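Local structure of ABC transporter sugar binding protein (Xanthomonas axonopodis pv. citri, 3UOR) at residues P95-L99 against L100-E104; N217-A221 against G222-A226; Q246-V250 against W251-F255; F361-Q364 against L365-K369; E383-L386 against V387-V391. The protein probably binds maltose or related sugars in the periplasm as the solute-binding component of an ABC importer. All coordinates share one frame; numbering follows the deposited sequence.

Interaction 1 (P95-L99 against L100-E104)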
# COMPACT_ATOMS: atom_id res chain seq x y z
N PRO A 95 11.55 -6.07 -6.88
CA PRO A 95 12.91 -5.72 -7.31
C PRO A 95 13.91 -6.80 -6.91
O PRO A 95 14.81 -7.11 -7.67
CB PRO A 95 13.19 -4.42 -6.56
CG PRO A 95 11.87 -3.80 -6.42
CD PRO A 95 10.94 -4.96 -6.13
N GLU A 96 13.72 -7.38 -5.73
CA GLU A 96 14.61 -8.44 -5.29
C GLU A 96 14.50 -9.68 -6.16
O GLU A 96 15.51 -10.19 -6.64
CB GLU A 96 14.35 -8.80 -3.82
CG GLU A 96 15.27 -9.93 -3.34
CD GLU A 96 15.20 -10.15 -1.85
OE1 GLU A 96 14.44 -9.42 -1.17
OE2 GLU A 96 15.90 -11.05 -1.34
N PHE A 97 13.28 -10.19 -6.35
CA PHE A 97 13.14 -11.40 -7.16
C PHE A 97 13.47 -11.15 -8.64
O PHE A 97 13.91 -12.06 -9.34
CB PHE A 97 11.78 -12.06 -6.94
CG PHE A 97 11.66 -12.67 -5.58
CD1 PHE A 97 11.97 -14.01 -5.37
CD2 PHE A 97 11.29 -11.90 -4.49
CE1 PHE A 97 11.89 -14.57 -4.09
CE2 PHE A 97 11.21 -12.46 -3.20
CZ PHE A 97 11.51 -13.79 -3.01
N ALA A 98 13.29 -9.92 -9.10
CA ALA A 98 13.67 -9.56 -10.46
C ALA A 98 15.19 -9.56 -10.61
O ALA A 98 15.74 -10.16 -11.54
CB ALA A 98 13.10 -8.21 -10.84
N LEU A 99 15.88 -8.90 -9.69
CA LEU A 99 17.33 -8.82 -9.77
C LEU A 99 18.01 -10.16 -9.42
O LEU A 99 19.17 -10.38 -9.74
CB LEU A 99 17.86 -7.63 -8.95
CG LEU A 99 17.17 -6.33 -9.41
CD1 LEU A 99 17.66 -5.11 -8.65
CD2 LEU A 99 17.33 -6.10 -10.92
N LEU A 100 17.26 -11.06 -8.79
CA LEU A 100 17.71 -12.44 -8.64
C LEU A 100 17.43 -13.24 -9.92
O LEU A 100 17.66 -14.45 -9.97
CB LEU A 100 16.97 -13.10 -7.49
CG LEU A 100 17.79 -13.59 -6.31
CD1 LEU A 100 18.84 -12.56 -5.97
CD2 LEU A 100 16.87 -13.84 -5.13
N ASP A 101 16.89 -12.57 -10.94
CA ASP A 101 16.54 -13.22 -12.21
C ASP A 101 15.63 -14.45 -12.06
O ASP A 101 15.80 -15.45 -12.76
CB ASP A 101 17.81 -13.57 -13.01
CG ASP A 101 17.50 -13.99 -14.45
OD1 ASP A 101 16.59 -13.41 -15.07
OD2 ASP A 101 18.19 -14.91 -14.96
N THR A 102 14.64 -14.38 -11.17
CA THR A 102 13.71 -15.49 -11.02
C THR A 102 12.38 -15.23 -11.72
O THR A 102 11.50 -16.10 -11.77
CB THR A 102 13.37 -15.73 -9.54
OG1 THR A 102 12.69 -14.58 -9.01
CG2 THR A 102 14.64 -16.01 -8.75
N LEU A 103 12.20 -14.02 -12.24
CA LEU A 103 10.86 -13.63 -12.66
C LEU A 103 10.74 -13.58 -14.17
O LEU A 103 11.60 -13.01 -14.85
CB LEU A 103 10.47 -12.28 -12.07
CG LEU A 103 10.36 -12.14 -10.56
CD1 LEU A 103 9.94 -10.73 -10.19
CD2 LEU A 103 9.38 -13.15 -9.99
N GLU A 104 9.67 -14.16 -14.69
CA GLU A 104 9.41 -14.15 -16.12
C GLU A 104 8.99 -12.75 -16.56
O GLU A 104 8.06 -12.19 -16.00
CB GLU A 104 8.29 -15.13 -16.44
CG GLU A 104 7.87 -15.12 -17.89
CD GLU A 104 8.81 -15.93 -18.78
OE1 GLU A 104 9.73 -16.58 -18.24
OE2 GLU A 104 8.62 -15.90 -20.00
O HOH W 1 13.74 -11.88 -13.06

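Interaction 2 (N217-A221 against G222-A226)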
# COMPACT_ATOMS: atom_id res chain seq x y z
N ASN A 217 18.02 10.40 0.41
CA ASN A 217 17.76 11.79 0.12
C ASN A 217 16.79 12.34 1.13
O ASN A 217 15.96 13.19 0.79
CB ASN A 217 17.18 11.98 -1.29
CG ASN A 217 17.14 13.44 -1.71
OD1 ASN A 217 18.07 14.19 -1.43
ND2 ASN A 217 16.08 13.84 -2.40
N PHE A 218 16.88 11.85 2.36
CA PHE A 218 15.98 12.30 3.42
C PHE A 218 16.32 13.71 3.90
O PHE A 218 15.48 14.40 4.49
CB PHE A 218 15.89 11.28 4.55
CG PHE A 218 15.26 9.98 4.11
CD1 PHE A 218 13.90 9.77 4.27
CD2 PHE A 218 16.01 8.99 3.51
CE1 PHE A 218 13.29 8.58 3.85
CE2 PHE A 218 15.43 7.80 3.09
CZ PHE A 218 14.06 7.60 3.26
N ARG A 219 17.54 14.15 3.60
CA ARG A 219 17.91 15.54 3.84
C ARG A 219 17.33 16.51 2.79
O ARG A 219 17.46 17.73 2.91
CB ARG A 219 19.43 15.69 3.86
CG ARG A 219 20.06 15.30 5.21
CD ARG A 219 21.57 15.30 5.11
NE ARG A 219 22.03 14.26 4.21
CZ ARG A 219 23.30 14.07 3.89
NH1 ARG A 219 24.23 14.86 4.40
NH2 ARG A 219 23.64 13.09 3.06
N GLY A 220 16.70 15.95 1.76
CA GLY A 220 16.10 16.77 0.71
C GLY A 220 14.91 17.57 1.22
O GLY A 220 14.35 17.27 2.28
N ALA A 221 14.52 18.60 0.46
CA ALA A 221 13.39 19.46 0.84
C ALA A 221 12.09 18.70 1.08
O ALA A 221 11.34 19.00 2.01
CB ALA A 221 13.18 20.58 -0.20
N GLY A 222 11.82 17.72 0.24
CA GLY A 222 10.55 17.02 0.31
C GLY A 222 10.39 16.28 1.62
O GLY A 222 9.39 16.44 2.33
N PHE A 223 11.37 15.45 1.95
CA PHE A 223 11.24 14.72 3.21
C PHE A 223 11.17 15.66 4.42
O PHE A 223 10.36 15.45 5.34
CB PHE A 223 12.28 13.63 3.43
CG PHE A 223 11.99 12.81 4.65
CD1 PHE A 223 10.92 11.92 4.65
CD2 PHE A 223 12.71 12.98 5.82
CE1 PHE A 223 10.60 11.18 5.78
CE2 PHE A 223 12.41 12.23 6.96
CZ PHE A 223 11.35 11.35 6.95
N ARG A 224 11.97 16.73 4.40
CA ARG A 224 11.91 17.71 5.48
C ARG A 224 10.52 18.33 5.61
O ARG A 224 10.07 18.61 6.72
CB ARG A 224 12.94 18.82 5.27
CG ARG A 224 14.38 18.36 5.45
CD ARG A 224 15.30 19.54 5.17
NE ARG A 224 16.73 19.23 5.21
CZ ARG A 224 17.49 19.39 6.28
NH1 ARG A 224 16.96 19.81 7.42
NH2 ARG A 224 18.78 19.13 6.22
N LYS A 225 9.84 18.55 4.48
CA LYS A 225 8.50 19.16 4.51
C LYS A 225 7.52 18.12 5.10
O LYS A 225 6.70 18.43 5.97
CB LYS A 225 8.08 19.60 3.11
CG LYS A 225 6.91 20.58 3.04
CD LYS A 225 6.40 20.70 1.58
CE LYS A 225 5.54 21.94 1.31
NZ LYS A 225 4.24 21.99 2.03
N ALA A 226 7.65 16.87 4.67
CA ALA A 226 6.79 15.79 5.14
C ALA A 226 6.99 15.50 6.63
O ALA A 226 6.03 15.36 7.41
CB ALA A 226 7.03 14.51 4.30
O HOH W 2 13.24 14.51 0.10

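Interaction 3 (Q246-V250 against W251-F255)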
# COMPACT_ATOMS: atom_id res chain seq x y z
N GLN A 246 -0.74 0.62 22.22
CA GLN A 246 -1.24 1.50 23.27
C GLN A 246 -2.67 1.93 23.02
O GLN A 246 -3.28 2.56 23.87
CB GLN A 246 -0.37 2.76 23.39
CG GLN A 246 1.09 2.48 23.60
CD GLN A 246 1.87 3.76 23.71
OE1 GLN A 246 2.60 4.13 22.79
NE2 GLN A 246 1.72 4.46 24.83
N VAL A 247 -3.18 1.61 21.84
CA VAL A 247 -4.59 1.84 21.56
C VAL A 247 -5.34 0.56 21.91
O VAL A 247 -4.88 -0.54 21.58
CB VAL A 247 -4.84 2.22 20.09
CG1 VAL A 247 -6.30 2.57 19.87
CG2 VAL A 247 -3.95 3.39 19.72
N SER A 248 -6.47 0.68 22.60
CA SER A 248 -7.21 -0.52 22.98
C SER A 248 -7.75 -1.23 21.73
O SER A 248 -7.36 -2.37 21.43
CB SER A 248 -8.34 -0.19 23.97
OG SER A 248 -9.16 0.86 23.49
N ASN A 249 -8.60 -0.54 20.98
CA ASN A 249 -9.24 -1.09 19.80
C ASN A 249 -9.55 0.03 18.80
O ASN A 249 -10.37 0.90 19.10
CB ASN A 249 -10.51 -1.81 20.22
CG ASN A 249 -11.24 -2.43 19.06
OD1 ASN A 249 -11.76 -1.72 18.20
ND2 ASN A 249 -11.30 -3.75 19.04
N VAL A 250 -8.90 0.03 17.63
CA VAL A 250 -8.98 1.19 16.75
C VAL A 250 -10.40 1.48 16.31
O VAL A 250 -10.78 2.63 16.14
CB VAL A 250 -8.05 1.10 15.52
CG1 VAL A 250 -6.59 1.01 15.96
CG2 VAL A 250 -8.43 -0.10 14.64
N TRP A 251 -11.21 0.43 16.16
CA TRP A 251 -12.58 0.64 15.70
C TRP A 251 -13.48 1.22 16.79
O TRP A 251 -14.23 2.17 16.55
CB TRP A 251 -13.15 -0.64 15.09
CG TRP A 251 -12.21 -1.21 14.08
CD1 TRP A 251 -11.88 -0.66 12.87
CD2 TRP A 251 -11.43 -2.40 14.21
NE1 TRP A 251 -10.95 -1.45 12.23
CE2 TRP A 251 -10.66 -2.53 13.03
CE3 TRP A 251 -11.32 -3.39 15.20
CZ2 TRP A 251 -9.80 -3.60 12.81
CZ3 TRP A 251 -10.45 -4.44 14.98
CH2 TRP A 251 -9.71 -4.54 13.79
N TYR A 252 -13.39 0.68 18.00
CA TYR A 252 -14.21 1.20 19.08
C TYR A 252 -13.80 2.59 19.52
O TYR A 252 -14.66 3.44 19.73
CB TYR A 252 -14.26 0.21 20.25
CG TYR A 252 -15.02 -1.03 19.85
CD1 TYR A 252 -16.30 -0.94 19.30
CD2 TYR A 252 -14.45 -2.30 20.00
CE1 TYR A 252 -17.00 -2.07 18.92
CE2 TYR A 252 -15.15 -3.44 19.62
CZ TYR A 252 -16.42 -3.31 19.09
OH TYR A 252 -17.13 -4.43 18.72
N GLU A 253 -12.50 2.85 19.63
CA GLU A 253 -12.04 4.20 19.94
C GLU A 253 -12.56 5.22 18.93
O GLU A 253 -12.97 6.33 19.30
CB GLU A 253 -10.51 4.25 20.01
CG GLU A 253 -9.91 3.42 21.14
CD GLU A 253 -10.21 3.98 22.53
OE1 GLU A 253 -9.43 3.68 23.46
OE2 GLU A 253 -11.21 4.72 22.70
N PHE A 254 -12.57 4.83 17.66
CA PHE A 254 -13.07 5.68 16.58
C PHE A 254 -14.55 5.99 16.82
O PHE A 254 -14.95 7.16 16.83
CB PHE A 254 -12.85 4.97 15.25
CG PHE A 254 -13.43 5.68 14.04
CD1 PHE A 254 -12.68 6.62 13.35
CD2 PHE A 254 -14.68 5.34 13.56
CE1 PHE A 254 -13.20 7.23 12.20
CE2 PHE A 254 -15.21 5.96 12.42
CZ PHE A 254 -14.47 6.89 11.74
N PHE A 255 -15.35 4.95 17.03
CA PHE A 255 -16.79 5.14 17.26
C PHE A 255 -17.09 5.71 18.66
O PHE A 255 -18.20 6.18 18.93
CB PHE A 255 -17.55 3.83 17.04
CG PHE A 255 -17.62 3.41 15.59
CD1 PHE A 255 -18.13 4.27 14.64
CD2 PHE A 255 -17.19 2.16 15.20
CE1 PHE A 255 -18.20 3.89 13.31
CE2 PHE A 255 -17.26 1.78 13.87
CZ PHE A 255 -17.77 2.64 12.93

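Interaction 4 (F361-Q364 against L365-K369)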
# COMPACT_ATOMS: atom_id res chain seq x y z
N PHE A 361 -11.01 5.58 -2.09
CA PHE A 361 -9.91 4.73 -2.56
C PHE A 361 -9.76 4.78 -4.07
O PHE A 361 -8.67 4.96 -4.59
CB PHE A 361 -10.12 3.30 -2.11
CG PHE A 361 -9.98 3.11 -0.63
CD1 PHE A 361 -8.72 3.16 -0.03
CD2 PHE A 361 -11.09 2.89 0.17
CE1 PHE A 361 -8.57 2.98 1.35
CE2 PHE A 361 -10.96 2.72 1.55
CZ PHE A 361 -9.69 2.76 2.14
N GLY A 362 -10.88 4.66 -4.78
CA GLY A 362 -10.84 4.64 -6.23
C GLY A 362 -10.30 5.96 -6.74
O GLY A 362 -9.52 5.99 -7.67
N ASP A 363 -10.69 7.05 -6.11
CA ASP A 363 -10.14 8.35 -6.50
C ASP A 363 -8.62 8.46 -6.20
O ASP A 363 -7.85 8.98 -7.03
CB ASP A 363 -10.89 9.47 -5.77
CG ASP A 363 -10.43 10.85 -6.20
OD1 ASP A 363 -10.72 11.26 -7.34
OD2 ASP A 363 -9.77 11.52 -5.41
N GLN A 364 -8.20 7.99 -5.03
CA GLN A 364 -6.78 8.15 -4.63
C GLN A 364 -5.84 7.33 -5.51
O GLN A 364 -4.70 7.72 -5.77
CB GLN A 364 -6.56 7.78 -3.16
CG GLN A 364 -5.11 8.03 -2.67
CD GLN A 364 -5.01 8.06 -1.15
OE1 GLN A 364 -5.64 8.89 -0.51
NE2 GLN A 364 -4.22 7.16 -0.58
N LEU A 365 -6.35 6.18 -5.97
CA LEU A 365 -5.58 5.29 -6.83
C LEU A 365 -5.08 6.00 -8.08
O LEU A 365 -4.09 5.58 -8.68
CB LEU A 365 -6.38 4.04 -7.22
CG LEU A 365 -6.61 3.12 -6.01
CD1 LEU A 365 -7.24 1.81 -6.45
CD2 LEU A 365 -5.31 2.86 -5.34
N GLU A 366 -5.74 7.10 -8.47
CA GLU A 366 -5.28 7.82 -9.66
C GLU A 366 -3.97 8.53 -9.38
O GLU A 366 -3.31 8.97 -10.31
CB GLU A 366 -6.31 8.86 -10.12
CG GLU A 366 -7.59 8.28 -10.71
CD GLU A 366 -7.39 7.63 -12.07
OE1 GLU A 366 -6.27 7.74 -12.64
OE2 GLU A 366 -8.35 7.00 -12.58
N ARG A 367 -3.62 8.66 -8.10
CA ARG A 367 -2.48 9.49 -7.72
C ARG A 367 -1.36 8.74 -6.98
O ARG A 367 -0.29 9.30 -6.72
CB ARG A 367 -2.97 10.69 -6.88
CG ARG A 367 -3.91 11.66 -7.65
CD ARG A 367 -4.36 12.83 -6.74
NE ARG A 367 -5.18 12.37 -5.62
CZ ARG A 367 -6.50 12.17 -5.69
NH1 ARG A 367 -7.13 12.39 -6.84
NH2 ARG A 367 -7.18 11.74 -4.63
N VAL A 368 -1.60 7.47 -6.64
CA VAL A 368 -0.60 6.72 -5.87
C VAL A 368 0.70 6.63 -6.66
O VAL A 368 0.68 6.64 -7.89
CB VAL A 368 -1.10 5.31 -5.44
CG1 VAL A 368 -2.28 5.46 -4.49
CG2 VAL A 368 -1.47 4.48 -6.65
N LYS A 369 1.82 6.57 -5.94
CA LYS A 369 3.17 6.59 -6.53
C LYS A 369 3.95 5.41 -5.98
O LYS A 369 3.86 5.14 -4.78
CB LYS A 369 3.97 7.84 -6.11
CG LYS A 369 3.65 9.16 -6.81
CD LYS A 369 4.63 10.27 -6.32
CE LYS A 369 4.17 11.68 -6.72
NZ LYS A 369 4.95 12.83 -6.11

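Interaction 5 (E383-L386 against V387-V391)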
# COMPACT_ATOMS: atom_id res chain seq x y z
N GLU A 383 14.14 2.18 9.18
CA GLU A 383 14.97 3.24 9.77
C GLU A 383 14.18 4.56 9.83
O GLU A 383 14.21 5.25 10.83
CB GLU A 383 16.26 3.47 8.98
CG GLU A 383 17.19 2.26 8.98
CD GLU A 383 17.70 1.94 10.38
OE1 GLU A 383 17.91 2.89 11.16
OE2 GLU A 383 17.87 0.75 10.68
N MET A 384 13.46 4.88 8.76
CA MET A 384 12.77 6.15 8.70
C MET A 384 11.83 6.24 9.88
O MET A 384 11.75 7.26 10.54
CB MET A 384 11.96 6.30 7.41
CG MET A 384 10.93 7.46 7.46
SD MET A 384 9.89 7.45 6.00
CE MET A 384 8.78 6.13 6.46
N ARG A 385 11.11 5.16 10.14
CA ARG A 385 10.10 5.18 11.17
C ARG A 385 10.74 5.27 12.57
O ARG A 385 10.18 5.90 13.48
CB ARG A 385 9.27 3.92 11.06
CG ARG A 385 8.24 3.81 12.12
CD ARG A 385 7.74 2.41 12.21
NE ARG A 385 8.69 1.48 12.83
CZ ARG A 385 9.15 1.61 14.07
NH1 ARG A 385 8.80 2.65 14.83
NH2 ARG A 385 9.98 0.69 14.54
N LEU A 386 11.90 4.64 12.75
CA LEU A 386 12.57 4.68 14.06
C LEU A 386 12.97 6.10 14.37
O LEU A 386 12.86 6.56 15.49
CB LEU A 386 13.81 3.80 14.08
CG LEU A 386 13.55 2.29 14.12
CD1 LEU A 386 14.87 1.51 14.15
CD2 LEU A 386 12.69 1.94 15.32
N VAL A 387 13.47 6.79 13.36
CA VAL A 387 13.93 8.16 13.52
C VAL A 387 12.75 9.08 13.77
O VAL A 387 12.82 9.96 14.62
CB VAL A 387 14.69 8.64 12.29
CG1 VAL A 387 14.74 10.13 12.26
CG2 VAL A 387 16.09 8.07 12.31
N THR A 388 11.65 8.88 13.06
CA THR A 388 10.53 9.81 13.21
C THR A 388 9.86 9.67 14.58
O THR A 388 9.42 10.65 15.16
CB THR A 388 9.48 9.67 12.08
OG1 THR A 388 8.93 8.35 12.10
CG2 THR A 388 10.14 9.91 10.73
N GLU A 389 9.79 8.45 15.09
CA GLU A 389 9.22 8.27 16.42
C GLU A 389 10.10 8.97 17.46
O GLU A 389 9.61 9.47 18.47
CB GLU A 389 9.10 6.79 16.74
CG GLU A 389 8.52 6.50 18.10
CD GLU A 389 8.40 5.02 18.35
OE1 GLU A 389 9.16 4.24 17.73
OE2 GLU A 389 7.54 4.62 19.15
N ARG A 390 11.40 9.05 17.19
CA ARG A 390 12.30 9.73 18.11
C ARG A 390 12.08 11.24 18.04
O ARG A 390 12.12 11.93 19.05
CB ARG A 390 13.75 9.42 17.77
CG ARG A 390 14.66 9.34 18.97
CD ARG A 390 15.74 8.29 18.71
NE ARG A 390 16.47 8.62 17.49
CZ ARG A 390 16.92 7.73 16.61
NH1 ARG A 390 16.71 6.43 16.81
NH2 ARG A 390 17.58 8.14 15.54
N VAL A 391 11.87 11.73 16.83
CA VAL A 391 11.52 13.12 16.62
C VAL A 391 10.24 13.46 17.37
O VAL A 391 10.18 14.45 18.11
CB VAL A 391 11.35 13.44 15.14
CG1 VAL A 391 10.59 14.75 14.94
CG2 VAL A 391 12.71 13.47 14.47
O HOH W 3 12.51 4.97 17.75

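Interaction 1 (P95-L99 against L100-E104)
Thr102 turns back on Phe97 at the C-terminal end of helix 94-99, where the chain leaves the helix through a Schellman motif. The two side chains cross at a slant, and Thr102 OG1 comes to the edge of the Phe97 ring, near its plane, 3.8 Å from Phe97 CD1. Its position follows from a chi1 of 64°, which sets OG1 between the backbone N and the carbonyl carbon of its own residue. From there Thr102 OG1 donates to Phe97 O at 2.8 Å, coming from above the carbonyl plane, while Thr102 N reaches the same Phe97 O at 3.0 Å almost in line with the C=O bond. Two donors therefore grip one carbonyl at the helix end. Asp101 is the first residue to leave helical angles, with phi 54°, and its N bonds to Ala98 O at 2.7 Å; this bond and that from Thr102 N to Phe97 O are the pair that mark the Schellman motif. The Asp101 carboxylate forms a salt bridge with Lys309. Leu103 folds back against the last turn, with its CG 3.9 Å from Phe97 CB and its CD1 4.1 Å from Ala98 CB. Tyr136 of strand 134-150 touches both Ala98 and Leu103. One water bridges the two sides, donating to Ala98 O and accepting from Leu103 N at 2.8 Å.

Interaction 2 (N217-A221 against G222-A226)
Phe218 and Phe223 meet where a type I beta turn, Asn217 to Gly220, leads into the N terminus of helix 221-235. At the start of the turn, Asn217 O accepts a hydrogen bond from Gly220 N. Phe223 N donates to a water at 2.8 Å, and that water lies 3.1 Å from Asn217 O and may donate to it. Phe218 follows with a T-shaped stack: its edge points at the face of Phe223, the ring centroids lie 4.9 Å apart and the planes stand at 82°. Phe218 CD1 sits over the centre of the Phe223 ring, 3.6 Å from Phe223 CG. In Phe223 a chi1 of -173°, with CG anti to the backbone N, carries the ring back toward the turn. Leu208 touches both side chains, and Ile380 of helix 377-394 packs on Phe218. Arg219 contributes its carbonyl: Arg224 NE donates to Arg219 O at 2.8 Å, with the oxygen near the guanidinium plane but the donor above the carbonyl plane. The two arginines separate at their ends, Arg219 pairing with Asp406 and Arg224 with Asp399. Gly220 is the N-cap residue, and its carbonyl receives Arg224 N at 3.2 Å. Ala221 begins the helix, its O accepting a hydrogen bond from Lys225 N at 2.9 Å.

Interaction 3 (Q246-V250 against W251-F255)
A chi1 of -180° in Asn249 swings its amide over the first turn of helix 250-256, making this residue a side-chain N-cap. Asn249 OD1 takes Tyr252 N at 2.9 Å in a nearly straight hydrogen bond (N-H...O 168°), whereas its second bond, from Trp251 N, is weak at an angle of 121°. The Asn249 and Trp251 side chains cross at about a right angle; those of Asn249 and Tyr252 cross at a slant, with Tyr252 CD2 3.3 Å from Asn249 CG. Val250, next along, forms a CH-pi contact: its CG2 stands 3.6 Å from the centroid of the five-membered ring of Trp251, almost on the ring normal. Arg275 makes a cation-pi contact with the same indole, and Phe272 meets it edge-to-face, so helix 267-275 also packs against this residue. Glu253, one turn on from the cap, bends at chi2 and passes Val247, with Val247 CG1 3.9 Å from Glu253 CG. The backbone joins the cap to the helix through Glu253 N and Asn249 O, 2.9 Å apart. A further link returns to the loop before the cap: Ser248 OG donates to Glu253 OE1 at 2.8 Å, from above the carboxylate plane.

Interaction 4 (F361-Q364 against L365-K369)
Arg367 lays a face of its guanidinium over the last turn of helix 359-364, above Asp363 O and Gln364 CA, the latter 3.6 Å from Arg367 NH2. The chain reaches back by a bend at chi3 (-64°), which turns the guanidinium from the loop toward Asp363. There a salt bridge forms: Arg367 NH2 donates to Asp363 OD2 at 2.7 Å, and Arg367 NH1 makes a second, weak bond to the same oxygen at 3.1 Å. OD2 lies in the guanidinium plane with respect to NH2, yet the nitrogen approaches from above the carboxylate plane, consistent with the 52° between the two groups. Arg367 NE bonds to Gly296 O, so the rotation of the guanidinium is fixed from two directions. Gln364 O receives Arg367 N at 2.7 Å and, weakly, Val368 N. The amide of Gln364 itself points elsewhere, bonding to Leu289 N, Thr144 OG1 and Arg145 O. Leu365 CG closely approaches the Phe361 carbonyl, 3.1 Å from Phe361 O, and Trp347 is an apolar partner of both side chains. The backbone bonds change along the chain: Leu365 N to Phe361 O at 3.0 Å has alpha-helical spacing, whereas Glu366 N to Asp363 O at 3.2 Å spans three residues. Such tightening is characteristic of an alpha-helical C terminus passing into a turn.

Interaction 5 (E383-L386 against V387-V391)
Within helix 377-394, Arg385 and Glu389 form a salt bridge across one turn, at positions i and i+4. The two side chains run side by side in the same direction, and Arg385 NH1 approaches Glu389 OE1 at 3.3 Å, a weak bond. The oxygen lies at the guanidinium edge, near its plane, while the guanidinium and carboxylate planes stand 73° apart. The i, i+4 spacing puts both residues on one flank, and their like torsions, CG anti to the backbone N (chi1 177° and 179°), make the two chains set off in the same direction; Glu389 then stays extended as Arg385 bends at chi3. The stronger partner of Glu389 is Arg393, through OE2. Beneath the pair runs the alpha-helical backbone pattern, with Val387 N to Glu383 O at 3.1 Å and Glu389 N to Arg385 O at 3.0 Å. On another flank, Thr388 CG2 packs 4.2 Å from Met384 CG, with the side chains crossing at a slant. Helices 221-235 and 398-412 both pack on the segment, Leu227 touching Thr388 and Ala401 touching Val387. A water donates to Leu386 O at 2.8 Å and, weakly, to Glu389 OE1 at 3.4 Å.

The five contacts follow one another along the chain, and none nests within or crosses another. Interaction 1 turns the end of helix 94-99 into the loop before helix 107-111. Interaction 2 leads from strand 215-216 into helix 221-235, and interaction 3 starts helix 250-256, some 40 Å from interaction 1 between centres and across the chain's centre. Interaction 4, its centre about 11 Å from the chain's centre, ends helix 359-364 ahead of helix 377-394, which carries interaction 5. Interactions 2 and 5 touch: Phe223 CE1 lies 3.8 Å from Met384 SD, tying helix 221-235 to helix 377-394. Interactions 3 and 5 approach to about 6 Å between nearest atoms without touching.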